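Local coordinates for SCO1 protein homolog (Bacillus subtilis, PDB 1XZO), which is necessary for insertion of copper into the active site of cytochrome c oxidase and may take part in copper homeostasis or redox signalling, at residues C49-A54 / D131-Q136; S76-N81 / V124-G129. All blocks are in the same frame, centred on the assembly; numbering follows the deposited sequence.

In the fold
Both contacts set parts of one long loop, between helix 109-120 and strand 138-142, against the thioredoxin-like fold; their centres lie 13 Å apart. Contact 2 holds an earlier part of the loop, 124-129, against the turn 76-81, with calcium bound by Asp78 and cadmium by Lys125. Contact 1 brings residues 131-136 to the entrance of helix 52-65, where the Pro51 side chain is about 5 Å from a different cadmium ion. Of the probable copper ligands, the cysteines lie close by: side chain to side chain, Cys45 is about 4 Å from Cys49 and about 6 Å from Pro127. His135 lies in segment 131-136, but outside the touching residues and well apart from the cysteines in this structure.

Contact 1: C49-A54 / D131-Q136; sequences CPPMTA and DQVIHQ
Pro50 lays its ring against two successive backbone carbonyls, its CG lying 3.2 Å from Gln132 O and its CD 3.3 Å from Asp131 O. A proline suits this place because it offers apolar CH groups to the oxygens and has no N-H; no hydrogen bond spans the two segments. Beside it, Val133 supplies the other apolar surface. Its CG1, anti to the carbonyl carbon (chi1 -50°), reaches both prolines, 3.9 Å from Pro50 CB and equally far from Pro51 CD, and the Pro51 and Val133 side chains cross at about a right angle. Met52 adds its flexible thioether at the edge of this cluster, with SD 4.3 Å from Val133 CG1.

Further out, the loop braces itself. Gln132 NE2 donates to Val133 O at 2.9 Å, approaching from above the carbonyl plane (77° out of it), although the acceptor lies nearly in the amide plane of Gln132. A weak bond from the same NE2 to Asp131 OD2 adds little. On the other segment, Pro50 also touches Phe42, and Met52 rests on Asp39 of strand 36-41.

The pair joins the Cys-Pro end of the CxxxCP motif to the loop bearing His135, both cysteines and this histidine being probable copper ligands. Here His135 NE2 is 19.6 Å from Cys49 SG, too far for one metal ion to join them. Contact through apolar side chains and carbonyl oxygens, without a hydrogen bond across and with Asp131 O buried without a partner, implies a modest hold, consistent with a loop that could rearrange when copper binds.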
loop_
_atom_site.group_PDB
_atom_site.type_symbol
_atom_site.label_atom_id
_atom_site.label_comp_id
_atom_site.label_asym_id
_atom_site.label_seq_id
_atom_site.Cartn_x
_atom_site.Cartn_y
_atom_site.Cartn_z
ATOM N N CYS A 49 -8.384 15.034 4.504
ATOM C CA CYS A 49 -7.825 13.873 3.865
ATOM C C CYS A 49 -7.215 12.894 4.904
ATOM O O CYS A 49 -6.582 13.304 5.885
ATOM C CB CYS A 49 -6.795 14.335 2.838
ATOM S SG CYS A 49 -5.167 14.654 3.487
ATOM N N PRO A 50 -7.451 11.602 4.747
ATOM C CA PRO A 50 -6.825 10.650 5.670
ATOM C C PRO A 50 -5.327 10.794 5.712
ATOM O O PRO A 50 -4.698 11.191 4.730
ATOM C CB PRO A 50 -7.184 9.275 5.100
ATOM C CG PRO A 50 -8.366 9.516 4.239
ATOM C CD PRO A 50 -8.378 10.956 3.799
ATOM N N PRO A 51 -4.760 10.469 6.865
ATOM C CA PRO A 51 -3.318 10.473 7.090
ATOM C C PRO A 51 -2.498 9.357 6.469
ATOM O O PRO A 51 -1.272 9.376 6.686
ATOM C CB PRO A 51 -3.246 10.297 8.620
ATOM C CG PRO A 51 -4.465 9.495 8.939
ATOM C CD PRO A 51 -5.489 10.211 8.135
ATOM N N MET A 52 -3.072 8.333 5.816
ATOM C CA MET A 52 -2.234 7.194 5.470
ATOM C C MET A 52 -1.016 7.520 4.589
ATOM O O MET A 52 0.060 6.957 4.815
ATOM C CB MET A 52 -3.104 6.052 4.804
ATOM C CG MET A 52 -4.031 5.256 5.774
ATOM S SD MET A 52 -5.499 6.123 6.129
ATOM C CE MET A 52 -6.458 5.984 4.681
ATOM N N THR A 53 -1.182 8.381 3.630
ATOM C CA THR A 53 -0.120 8.637 2.676
ATOM C C THR A 53 1.002 9.446 3.318
ATOM O O THR A 53 2.148 9.177 3.082
ATOM C CB THR A 53 -0.660 9.319 1.426
ATOM O OG1 THR A 53 -1.579 8.334 0.779
ATOM C CG2 THR A 53 0.538 9.556 0.500
ATOM N N ALA A 54 0.594 10.336 4.200
ATOM C CA ALA A 54 1.582 11.039 5.072
ATOM C C ALA A 54 2.448 10.127 5.917
ATOM O O ALA A 54 3.673 10.246 5.907
ATOM C CB ALA A 54 0.901 12.033 5.900
ATOM N N ASP A 131 -13.971 11.601 3.579
ATOM C CA ASP A 131 -13.764 10.667 4.700
ATOM C C ASP A 131 -12.464 10.954 5.484
ATOM O O ASP A 131 -11.379 10.575 5.052
ATOM C CB ASP A 131 -13.791 9.180 4.260
ATOM C CG ASP A 131 -15.186 8.532 4.399
ATOM O OD1 ASP A 131 -15.424 7.481 3.750
ATOM O OD2 ASP A 131 -16.101 9.002 5.126
ATOM N N GLN A 132 -12.597 11.655 6.615
ATOM C CA GLN A 132 -11.642 11.584 7.735
ATOM C C GLN A 132 -10.799 10.282 7.717
ATOM O O GLN A 132 -9.738 10.254 7.083
ATOM C CB GLN A 132 -12.386 11.793 9.091
ATOM C CG GLN A 132 -13.602 10.839 9.490
ATOM C CD GLN A 132 -14.504 10.385 8.338
ATOM O OE1 GLN A 132 -15.082 11.212 7.628
ATOM N NE2 GLN A 132 -14.647 9.073 8.172
ATOM N N VAL A 133 -11.234 9.259 8.465
ATOM C CA VAL A 133 -11.120 7.837 8.067
ATOM C C VAL A 133 -12.388 7.118 8.516
ATOM O O VAL A 133 -12.850 7.329 9.655
ATOM C CB VAL A 133 -9.889 7.070 8.693
ATOM C CG1 VAL A 133 -8.587 7.854 8.498
ATOM C CG2 VAL A 133 -10.112 6.728 10.190
ATOM N N ILE A 134 -12.967 6.288 7.645
ATOM C CA ILE A 134 -14.072 5.403 8.093
ATOM C C ILE A 134 -13.540 3.988 8.380
ATOM O O ILE A 134 -13.179 3.218 7.475
ATOM C CB ILE A 134 -15.376 5.474 7.178
ATOM C CG1 ILE A 134 -16.605 5.859 8.033
ATOM C CG2 ILE A 134 -15.641 4.169 6.407
ATOM C CD1 ILE A 134 -17.609 6.775 7.328
ATOM N N HIS A 135 -13.439 3.747 9.688
ATOM C CA HIS A 135 -12.981 2.524 10.318
ATOM C C HIS A 135 -11.441 2.569 10.425
ATOM O O HIS A 135 -10.787 3.631 10.295
ATOM C CB HIS A 135 -13.539 1.265 9.609
ATOM C CG HIS A 135 -14.983 0.991 9.918
ATOM N ND1 HIS A 135 -15.776 0.181 9.129
ATOM C CD2 HIS A 135 -15.772 1.403 10.944
ATOM C CE1 HIS A 135 -16.996 0.125 9.643
ATOM N NE2 HIS A 135 -17.018 0.853 10.749
ATOM N N GLN A 136 -10.858 1.425 10.714
ATOM C CA GLN A 136 -9.460 1.278 10.504
ATOM C C GLN A 136 -9.067 1.618 9.033
ATOM O O GLN A 136 -9.917 1.869 8.172
ATOM C CB GLN A 136 -9.072 -0.153 10.866
ATOM C CG GLN A 136 -8.088 -0.237 12.041
ATOM C CD GLN A 136 -6.692 0.194 11.639
ATOM O OE1 GLN A 136 -5.808 -0.673 11.424
ATOM N NE2 GLN A 136 -6.475 1.532 11.534
#

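Contact 2: S76-N81 / V124-G129; sequences SVDPEN and VKKPEG. With CA (calcium ion), chain L; CD (cadmium ion), chain E.
Val77 meets the second segment with both methyl groups: CG1 packs 3.7 Å from Val124 CB, and CG2 sits 3.6 Å from Lys125 O. A branched, compact side chain suits a place where the chain leaves strand 71-76 and turns against the loop 124-129, and Phe40 of strand 36-41 touches both valines.

At Asp78 the chain changes direction. Its N-H donates to Ser76 OG at 3.1 Å, forming an ST turn, and Ser76 OG is tied in addition to Asp82. CG is anti to the backbone N (chi1 -173°), which carries it out to the calcium side; the two oxygens then both bind the ion, OD1 at 2.4 Å and OD2 at 2.1 Å. Two waters also bind the metal, and one of them donates to Pro127 O at 2.9 Å, making a water bridge from calcium to the loop.

The Pro127 ring packs on the Asp78 side chain, its CG lying 3.7 Å from OD2 and its CD close to the Asp78 CB and CG atoms. An alanine here would probably leave a gap beside the carboxylate and let it shift on the metal, because CG and CD supply these contacts.

Glu80, its chain extended, reaches a long salt bridge of 3.7 Å from OE2 to Lys126 NZ, while the Asp78 carboxylate stands a little farther from that amine. Lys125 points away and instead binds the cadmium ion through NZ, together with Glu113.

Direct hydrogen bonds between the segments are absent, so apolar contact, a loose charge pair and metal-bound water hold them together. Because calcium takes up much of the Asp78 charge, that carboxylate would probably do little for Lys126, whose nearer acid is Glu80.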
loop_
_atom_site.group_PDB
_atom_site.type_symbol
_atom_site.label_atom_id
_atom_site.label_comp_id
_atom_site.label_asym_id
_atom_site.label_seq_id
_atom_site.Cartn_x
_atom_site.Cartn_y
_atom_site.Cartn_z
ATOM N N SER A 76 -5.576 2.352 -5.292
ATOM C CA SER A 76 -6.726 3.239 -5.319
ATOM C C SER A 76 -8.015 2.477 -4.984
ATOM O O SER A 76 -8.244 1.410 -5.562
ATOM C CB SER A 76 -6.992 3.828 -6.700
ATOM O OG SER A 76 -8.162 4.638 -6.625
ATOM N N VAL A 77 -8.873 3.050 -4.154
ATOM C CA VAL A 77 -10.181 2.481 -3.837
ATOM C C VAL A 77 -11.292 3.309 -4.488
ATOM O O VAL A 77 -12.452 3.077 -4.249
ATOM C CB VAL A 77 -10.426 2.207 -2.342
ATOM C CG1 VAL A 77 -9.338 1.268 -1.865
ATOM C CG2 VAL A 77 -10.437 3.555 -1.534
ATOM N N ASP A 78 -10.964 4.278 -5.359
ATOM C CA ASP A 78 -11.944 4.920 -6.148
ATOM C C ASP A 78 -11.444 5.040 -7.588
ATOM O O ASP A 78 -11.119 6.102 -8.071
ATOM C CB ASP A 78 -12.177 6.309 -5.525
ATOM C CG ASP A 78 -13.287 7.046 -6.119
ATOM O OD1 ASP A 78 -14.220 6.557 -6.774
ATOM O OD2 ASP A 78 -13.353 8.295 -5.926
ATOM N N PRO A 79 -11.242 3.871 -8.232
ATOM C CA PRO A 79 -10.615 3.836 -9.576
ATOM C C PRO A 79 -11.324 4.525 -10.683
ATOM O O PRO A 79 -10.640 4.850 -11.654
ATOM C CB PRO A 79 -10.439 2.334 -9.834
ATOM C CG PRO A 79 -11.581 1.713 -8.996
ATOM C CD PRO A 79 -11.458 2.508 -7.695
ATOM N N GLU A 80 -12.598 4.832 -10.548
ATOM C CA GLU A 80 -13.334 5.581 -11.541
ATOM C C GLU A 80 -12.862 7.045 -11.624
ATOM O O GLU A 80 -12.772 7.613 -12.718
ATOM C CB GLU A 80 -14.821 5.502 -11.242
ATOM C CG GLU A 80 -15.726 6.306 -12.163
ATOM C CD GLU A 80 -17.192 6.227 -11.784
ATOM O OE1 GLU A 80 -17.994 6.974 -12.381
ATOM O OE2 GLU A 80 -17.556 5.399 -10.916
ATOM N N ASN A 81 -12.554 7.636 -10.458
ATOM C CA ASN A 81 -11.999 8.997 -10.391
ATOM C C ASN A 81 -10.471 9.016 -10.474
ATOM O O ASN A 81 -9.860 9.901 -11.117
ATOM C CB ASN A 81 -12.480 9.660 -9.089
ATOM C CG ASN A 81 -11.727 10.951 -8.761
ATOM O OD1 ASN A 81 -10.762 10.950 -7.964
ATOM N ND2 ASN A 81 -12.156 12.046 -9.360
ATOM N N VAL A 124 -12.802 -2.556 1.593
ATOM C CA VAL A 124 -12.680 -1.219 1.022
ATOM C C VAL A 124 -13.937 -0.744 0.337
ATOM O O VAL A 124 -14.826 -1.508 -0.103
ATOM C CB VAL A 124 -11.426 -1.104 0.129
ATOM C CG1 VAL A 124 -10.253 -1.477 0.898
ATOM C CG2 VAL A 124 -11.553 -1.960 -1.082
ATOM N N LYS A 125 -14.083 0.554 0.298
ATOM C CA LYS A 125 -15.228 1.116 -0.330
ATOM C C LYS A 125 -14.894 2.475 -0.954
ATOM O O LYS A 125 -13.877 3.061 -0.647
ATOM C CB LYS A 125 -16.335 1.241 0.695
ATOM C CG LYS A 125 -17.587 1.854 0.131
ATOM C CD LYS A 125 -18.264 0.924 -0.932
ATOM C CE LYS A 125 -18.777 1.608 -2.132
ATOM N NZ LYS A 125 -19.883 0.823 -2.746
ATOM N N LYS A 126 -15.738 2.931 -1.852
ATOM C CA LYS A 126 -15.651 4.253 -2.470
ATOM C C LYS A 126 -15.815 5.296 -1.378
ATOM O O LYS A 126 -16.503 5.046 -0.418
ATOM C CB LYS A 126 -16.860 4.439 -3.404
ATOM C CG LYS A 126 -16.637 4.280 -4.834
ATOM C CD LYS A 126 -17.920 3.799 -5.516
ATOM C CE LYS A 126 -18.757 4.933 -6.021
ATOM N NZ LYS A 126 -18.091 5.559 -7.213
ATOM N N PRO A 127 -15.227 6.472 -1.525
ATOM C CA PRO A 127 -15.584 7.607 -0.649
ATOM C C PRO A 127 -16.994 8.151 -0.902
ATOM O O PRO A 127 -17.536 7.957 -1.980
ATOM C CB PRO A 127 -14.534 8.675 -0.987
ATOM C CG PRO A 127 -13.916 8.252 -2.299
ATOM C CD PRO A 127 -14.163 6.794 -2.487
ATOM N N GLU A 128 -17.591 8.821 0.087
ATOM C CA GLU A 128 -18.852 9.571 -0.143
ATOM C C GLU A 128 -18.521 11.046 -0.512
ATOM O O GLU A 128 -19.156 12.008 -0.034
ATOM C CB GLU A 128 -19.790 9.475 1.071
ATOM C CG GLU A 128 -21.221 9.982 0.847
ATOM C CD GLU A 128 -22.140 8.990 0.137
ATOM O OE1 GLU A 128 -21.674 8.212 -0.749
ATOM O OE2 GLU A 128 -23.359 9.009 0.453
ATOM N N GLY A 129 -17.521 11.196 -1.385
ATOM C CA GLY A 129 -16.911 12.478 -1.680
ATOM C C GLY A 129 -15.939 12.919 -0.585
ATOM O O GLY A 129 -15.073 13.769 -0.855
HETATM CA CA CA L . -15.306 8.743 -6.623
HETATM CD CD CD E . -18.433 -1.070 -2.850
HETATM O O HOH W 1 -16.985 8.221 -4.784
HETATM O O HOH W 2 -20.081 -2.404 -1.708
HETATM O O HOH W 3 -15.939 8.238 -8.926
#